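Long-range contact in transcriptional regulator, Crp/Fnr family (Eubacterium rectale ATCC 33656, PDB 3DV8), which probably regulates transcription as a Crp/Fnr-type factor, coupling a cyclic nucleotide-binding-like sensor domain to a DNA-binding helix-turn-helix domain: residues K146-E158 and L179-F193. Numbering follows the deposited sequence.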
loop_
_atom_site.group_PDB
_atom_site.type_symbol
_atom_site.label_atom_id
_atom_site.label_comp_id
_atom_site.label_asym_id
_atom_site.label_seq_id
_atom_site.Cartn_x
_atom_site.Cartn_y
_atom_site.Cartn_z
ATOM N N LYS A 146 2.408 8.768 -13.361
ATOM C CA LYS A 146 2.671 10.207 -13.549
ATOM C C LYS A 146 4.151 10.601 -13.420
ATOM O O LYS A 146 4.804 10.270 -12.439
ATOM C CB LYS A 146 1.745 11.033 -12.643
ATOM C CG LYS A 146 0.270 10.953 -13.135
ATOM C CD LYS A 146 -0.713 11.805 -12.328
ATOM C CE LYS A 146 -2.072 11.944 -13.042
ATOM N NZ LYS A 146 -1.997 12.754 -14.318
ATOM N N SER A 147 4.668 11.293 -14.444
ATOM C CA SER A 147 6.053 11.807 -14.478
ATOM C C SER A 147 6.302 12.889 -13.409
ATOM O O SER A 147 5.358 13.502 -12.905
ATOM C CB SER A 147 6.393 12.341 -15.872
ATOM O OG SER A 147 5.393 13.234 -16.315
ATOM N N LEU A 148 7.583 13.127 -13.107
ATOM C CA LEU A 148 8.007 14.010 -11.999
ATOM C C LEU A 148 7.487 15.445 -12.104
ATOM O O LEU A 148 7.090 16.011 -11.087
ATOM C CB LEU A 148 9.532 13.976 -11.799
ATOM C CG LEU A 148 10.119 14.622 -10.531
ATOM C CD1 LEU A 148 9.576 14.025 -9.233
ATOM C CD2 LEU A 148 11.635 14.503 -10.562
ATOM N N ASP A 149 7.477 16.012 -13.313
ATOM C CA ASP A 149 6.910 17.356 -13.547
ATOM C C ASP A 149 5.439 17.432 -13.086
ATOM O O ASP A 149 5.042 18.405 -12.437
ATOM C CB ASP A 149 7.060 17.831 -15.021
ATOM C CG ASP A 149 6.369 16.915 -16.044
ATOM O OD1 ASP A 149 6.289 15.688 -15.820
ATOM O OD2 ASP A 149 5.929 17.429 -17.094
ATOM N N LYS A 150 4.660 16.387 -13.377
ATOM C CA LYS A 150 3.249 16.334 -12.981
ATOM C C LYS A 150 3.069 16.191 -11.473
ATOM O O LYS A 150 2.177 16.812 -10.892
ATOM C CB LYS A 150 2.508 15.224 -13.729
ATOM C CG LYS A 150 2.469 15.469 -15.223
ATOM C CD LYS A 150 1.465 14.599 -15.949
ATOM C CE LYS A 150 2.067 13.405 -16.633
ATOM N NZ LYS A 150 2.786 13.770 -17.910
ATOM N N ARG A 151 3.948 15.413 -10.848
ATOM C CA ARG A 151 3.914 15.178 -9.399
ATOM C C ARG A 151 4.346 16.409 -8.603
ATOM O O ARG A 151 3.782 16.669 -7.541
ATOM C CB ARG A 151 4.742 13.940 -9.036
ATOM C CG ARG A 151 4.169 12.679 -9.687
ATOM C CD ARG A 151 4.949 11.426 -9.419
ATOM N NE ARG A 151 4.993 11.128 -7.991
ATOM C CZ ARG A 151 6.082 10.942 -7.235
ATOM N NH1 ARG A 151 7.319 10.897 -7.738
ATOM N NH2 ARG A 151 5.903 10.710 -5.932
ATOM N N VAL A 152 5.340 17.149 -9.110
ATOM C CA VAL A 152 5.771 18.420 -8.511
ATOM C C VAL A 152 4.604 19.418 -8.630
ATOM O O VAL A 152 4.236 20.045 -7.637
ATOM C CB VAL A 152 7.088 18.986 -9.145
ATOM C CG1 VAL A 152 7.426 20.381 -8.589
ATOM C CG2 VAL A 152 8.252 18.029 -8.899
ATOM N N ALA A 153 4.027 19.531 -9.832
ATOM C CA ALA A 153 2.834 20.359 -10.086
ATOM C C ALA A 153 1.690 20.017 -9.115
ATOM O O ALA A 153 1.058 20.908 -8.534
ATOM C CB ALA A 153 2.362 20.173 -11.509
ATOM N N SER A 154 1.459 18.726 -8.927
ATOM C CA SER A 154 0.429 18.227 -8.009
ATOM C C SER A 154 0.707 18.588 -6.542
ATOM O O SER A 154 -0.215 18.946 -5.803
ATOM C CB SER A 154 0.305 16.705 -8.149
ATOM O OG SER A 154 -0.778 16.225 -7.389
ATOM N N PHE A 155 1.973 18.482 -6.131
ATOM C CA PHE A 155 2.380 18.823 -4.769
ATOM C C PHE A 155 2.232 20.329 -4.496
ATOM O O PHE A 155 1.708 20.716 -3.438
ATOM C CB PHE A 155 3.809 18.361 -4.467
ATOM C CG PHE A 155 4.314 18.842 -3.147
ATOM C CD1 PHE A 155 4.006 18.144 -1.985
ATOM C CD2 PHE A 155 5.044 20.045 -3.051
ATOM C CE1 PHE A 155 4.429 18.613 -0.731
ATOM C CE2 PHE A 155 5.478 20.533 -1.806
ATOM C CZ PHE A 155 5.190 19.806 -0.642
ATOM N N LEU A 156 2.715 21.162 -5.422
ATOM C CA LEU A 156 2.608 22.627 -5.278
ATOM C C LEU A 156 1.153 23.084 -5.097
ATOM O O LEU A 156 0.892 23.969 -4.289
ATOM C CB LEU A 156 3.281 23.365 -6.443
ATOM C CG LEU A 156 4.804 23.216 -6.600
ATOM C CD1 LEU A 156 5.275 23.970 -7.858
ATOM C CD2 LEU A 156 5.585 23.671 -5.358
ATOM N N LEU A 157 0.223 22.447 -5.820
ATOM C CA LEU A 157 -1.224 22.704 -5.674
ATOM C C LEU A 157 -1.775 22.209 -4.312
ATOM O O LEU A 157 -2.674 22.838 -3.743
ATOM C CB LEU A 157 -2.012 22.091 -6.844
ATOM C CG LEU A 157 -1.756 22.740 -8.214
ATOM C CD1 LEU A 157 -2.209 21.852 -9.343
ATOM C CD2 LEU A 157 -2.409 24.121 -8.308
ATOM N N GLU A 158 -1.239 21.103 -3.789
ATOM C CA GLU A 158 -1.658 20.607 -2.476
ATOM C C GLU A 158 -1.193 21.544 -1.373
ATOM O O GLU A 158 -2.017 21.947 -0.546
ATOM C CB GLU A 158 -1.132 19.198 -2.176
ATOM C CG GLU A 158 -1.745 18.559 -0.892
ATOM C CD GLU A 158 -1.071 17.255 -0.463
ATOM O OE1 GLU A 158 -0.284 16.665 -1.231
ATOM O OE2 GLU A 158 -1.344 16.816 0.668
ATOM N N LEU A 179 8.302 13.645 -2.343
ATOM C CA LEU A 179 8.138 12.889 -3.584
ATOM C C LEU A 179 9.065 11.685 -3.818
ATOM O O LEU A 179 8.867 10.964 -4.793
ATOM C CB LEU A 179 8.292 13.863 -4.773
ATOM C CG LEU A 179 7.387 15.103 -4.801
ATOM C CD1 LEU A 179 7.722 15.940 -6.015
ATOM C CD2 LEU A 179 5.908 14.738 -4.800
ATOM N N GLY A 180 10.048 11.434 -2.954
ATOM C CA GLY A 180 11.006 10.354 -3.212
ATOM C C GLY A 180 12.013 10.703 -4.297
ATOM O O GLY A 180 12.468 9.808 -5.007
ATOM N N SER A 181 12.378 11.986 -4.412
ATOM C CA SER A 181 13.346 12.475 -5.404
ATOM C C SER A 181 14.591 13.038 -4.697
ATOM O O SER A 181 14.711 12.926 -3.469
ATOM C CB SER A 181 12.680 13.539 -6.280
ATOM O OG SER A 181 13.512 13.872 -7.379
ATOM N N HIS A 182 15.538 13.566 -5.480
ATOM C CA HIS A 182 16.758 14.216 -4.956
ATOM C C HIS A 182 16.603 15.727 -5.130
ATOM O O HIS A 182 15.990 16.165 -6.099
ATOM C CB HIS A 182 18.012 13.698 -5.675
ATOM C CG HIS A 182 19.307 14.206 -5.107
ATOM N ND1 HIS A 182 20.029 15.229 -5.689
ATOM C CD2 HIS A 182 20.019 13.816 -4.021
ATOM C CE1 HIS A 182 21.121 15.454 -4.979
ATOM N NE2 HIS A 182 21.140 14.608 -3.963
ATOM N N ARG A 183 17.159 16.502 -4.189
ATOM C CA ARG A 183 17.086 17.984 -4.179
ATOM C C ARG A 183 17.472 18.634 -5.522
ATOM O O ARG A 183 16.766 19.526 -6.015
ATOM C CB ARG A 183 18.004 18.564 -3.092
ATOM C CG ARG A 183 17.861 20.095 -2.871
ATOM C CD ARG A 183 19.166 20.763 -2.456
ATOM N NE ARG A 183 20.176 20.658 -3.522
ATOM C CZ ARG A 183 20.325 21.487 -4.569
ATOM N NH1 ARG A 183 19.545 22.559 -4.752
ATOM N NH2 ARG A 183 21.293 21.244 -5.461
ATOM N N GLU A 184 18.607 18.198 -6.068
ATOM C CA GLU A 184 19.138 18.684 -7.346
ATOM C C GLU A 184 18.121 18.520 -8.493
ATOM O O GLU A 184 17.981 19.429 -9.314
ATOM C CB GLU A 184 20.479 17.992 -7.664
ATOM C CG GLU A 184 21.192 18.469 -8.936
ATOM C CD GLU A 184 21.789 19.880 -8.843
ATOM O OE1 GLU A 184 22.848 20.025 -8.191
ATOM O OE2 GLU A 184 21.244 20.827 -9.473
ATOM N N VAL A 185 17.419 17.384 -8.530
ATOM C CA VAL A 185 16.375 17.121 -9.546
ATOM C C VAL A 185 15.165 18.051 -9.333
ATOM O O VAL A 185 14.585 18.536 -10.304
ATOM C CB VAL A 185 15.908 15.626 -9.565
ATOM C CG1 VAL A 185 14.889 15.393 -10.658
ATOM C CG2 VAL A 185 17.078 14.691 -9.784
ATOM N N ILE A 186 14.794 18.282 -8.068
ATOM C CA ILE A 186 13.693 19.187 -7.714
ATOM C C ILE A 186 14.069 20.623 -8.113
ATOM O O ILE A 186 13.272 21.300 -8.756
ATOM C CB ILE A 186 13.305 19.123 -6.189
ATOM C CG1 ILE A 186 12.803 17.730 -5.784
ATOM C CG2 ILE A 186 12.232 20.162 -5.842
ATOM C CD1 ILE A 186 11.546 17.248 -6.491
ATOM N N THR A 187 15.277 21.068 -7.753
ATOM C CA THR A 187 15.767 22.416 -8.128
ATOM C C THR A 187 15.738 22.634 -9.646
ATOM O O THR A 187 15.303 23.688 -10.102
ATOM C CB THR A 187 17.193 22.673 -7.625
ATOM O OG1 THR A 187 17.239 22.410 -6.226
ATOM C CG2 THR A 187 17.619 24.119 -7.884
ATOM N N ARG A 188 16.178 21.619 -10.399
ATOM C CA ARG A 188 16.189 21.635 -11.878
ATOM C C ARG A 188 14.755 21.820 -12.404
ATOM O O ARG A 188 14.517 22.628 -13.319
ATOM C CB ARG A 188 16.715 20.304 -12.452
ATOM C CG ARG A 188 17.637 20.413 -13.672
ATOM C CD ARG A 188 19.112 20.202 -13.271
ATOM N NE ARG A 188 19.332 18.817 -12.815
ATOM C CZ ARG A 188 20.461 18.319 -12.292
ATOM N NH1 ARG A 188 21.548 19.083 -12.110
ATOM N NH2 ARG A 188 20.497 17.031 -11.910
HETATM N N MSE A 189 13.825 21.065 -11.798
HETATM C CA MSE A 189 12.398 21.072 -12.143
HETATM C C MSE A 189 11.716 22.396 -11.831
HETATM O O MSE A 189 10.886 22.849 -12.629
HETATM C CB MSE A 189 11.650 19.955 -11.398
HETATM C CG MSE A 189 10.242 19.683 -11.899
HETATM SE SE MSE A 189 10.262 18.979 -13.715
HETATM C CE MSE A 189 11.136 17.232 -13.405
ATOM N N LEU A 190 12.027 22.975 -10.665
ATOM C CA LEU A 190 11.463 24.267 -10.260
ATOM C C LEU A 190 11.963 25.395 -11.180
ATOM O O LEU A 190 11.199 26.308 -11.514
ATOM C CB LEU A 190 11.742 24.561 -8.777
ATOM C CG LEU A 190 11.073 23.614 -7.763
ATOM C CD1 LEU A 190 11.695 23.785 -6.376
ATOM C CD2 LEU A 190 9.531 23.762 -7.705
ATOM N N ARG A 191 13.228 25.310 -11.600
ATOM C CA ARG A 191 13.820 26.280 -12.551
ATOM C C ARG A 191 13.216 26.177 -13.961
ATOM O O ARG A 191 13.088 27.192 -14.651
ATOM C CB ARG A 191 15.340 26.171 -12.564
ATOM C CG ARG A 191 15.945 26.697 -11.272
ATOM C CD ARG A 191 17.411 26.379 -11.188
ATOM N NE ARG A 191 18.058 27.050 -10.063
ATOM C CZ ARG A 191 19.339 26.893 -9.714
ATOM N NH1 ARG A 191 20.160 26.078 -10.397
ATOM N NH2 ARG A 191 19.812 27.563 -8.659
ATOM N N TYR A 192 12.854 24.957 -14.371
ATOM C CA TYR A 192 12.101 24.723 -15.622
ATOM C C TYR A 192 10.697 25.359 -15.513
ATOM O O TYR A 192 10.215 25.967 -16.470
ATOM C CB TYR A 192 12.026 23.217 -15.952
ATOM C CG TYR A 192 10.976 22.839 -16.973
ATOM C CD1 TYR A 192 11.098 23.224 -18.317
ATOM C CD2 TYR A 192 9.851 22.091 -16.600
ATOM C CE1 TYR A 192 10.102 22.876 -19.267
ATOM C CE2 TYR A 192 8.859 21.737 -17.535
ATOM C CZ TYR A 192 8.992 22.133 -18.857
ATOM O OH TYR A 192 8.015 21.780 -19.746
ATOM N N PHE A 193 10.064 25.193 -14.347
ATOM C CA PHE A 193 8.755 25.802 -14.025
ATOM C C PHE A 193 8.842 27.336 -14.038
ATOM O O PHE A 193 7.928 27.997 -14.547
ATOM C CB PHE A 193 8.239 25.309 -12.652
ATOM C CG PHE A 193 7.575 23.937 -12.667
ATOM C CD1 PHE A 193 7.932 22.929 -13.586
ATOM C CD2 PHE A 193 6.635 23.625 -11.671
ATOM C CE1 PHE A 193 7.311 21.671 -13.548
ATOM C CE2 PHE A 193 6.012 22.365 -11.623
ATOM C CZ PHE A 193 6.351 21.393 -12.562
#
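The carbonyl oxygen of L179 is gripped by both terminal nitrogens of the R151 guanidinium: NH2 donates at 3.2 Å to L179 O with an N-H...O angle of 151°, and NH1 adds a weak bond to the same atom. The oxygen lies at the guanidinium edge, close to its plane, while the donor NH2 is tilted somewhat from the carbonyl plane. A bend at chi3 (61°) turns the arginine head toward this carbonyl at the end of helix 172-179, and NE is held separately by Q142 in helix 119-145. L179 CD2 covers one face of the same guanidinium; its other methyl, CD1, meets V152 CG2 at 3.6 Å, the leucine fitting as a knob among L148, R151, V152 and F155. Helices 172-179 and 183-195, joined by the turn through G180 with its positive phi, form the helix-turn-helix of the Crp-like domain. In this family the second of these helices is the recognition helix, which probably enters the DNA major groove. The axes of segments 148-158 and 183-193 cross at -79° and approach to 10.7 Å. V152 in turn fits as a knob among L179, I186, M189 and F193: CG2 reaches M189 and I186, whereas CG1 turns to L190 and the F193 ring. Selenomethionine M189, bent at chi2 and chi3, curls over the first turn of helix 148-158, placing SE 3.6 Å from D149 CB and CE near L148 CB. L148 itself extends CD2 to V185 CG1 and S181 OG. Farther along, F193 inserts among D149, V152, A153 and L156, with D149 O and A153 N at the ring edge and L156 CD1 4.1 Å from CD2 of F193. L214 of helix 211-219 and V199 of strand 199-202 also pack against this phenylalanine.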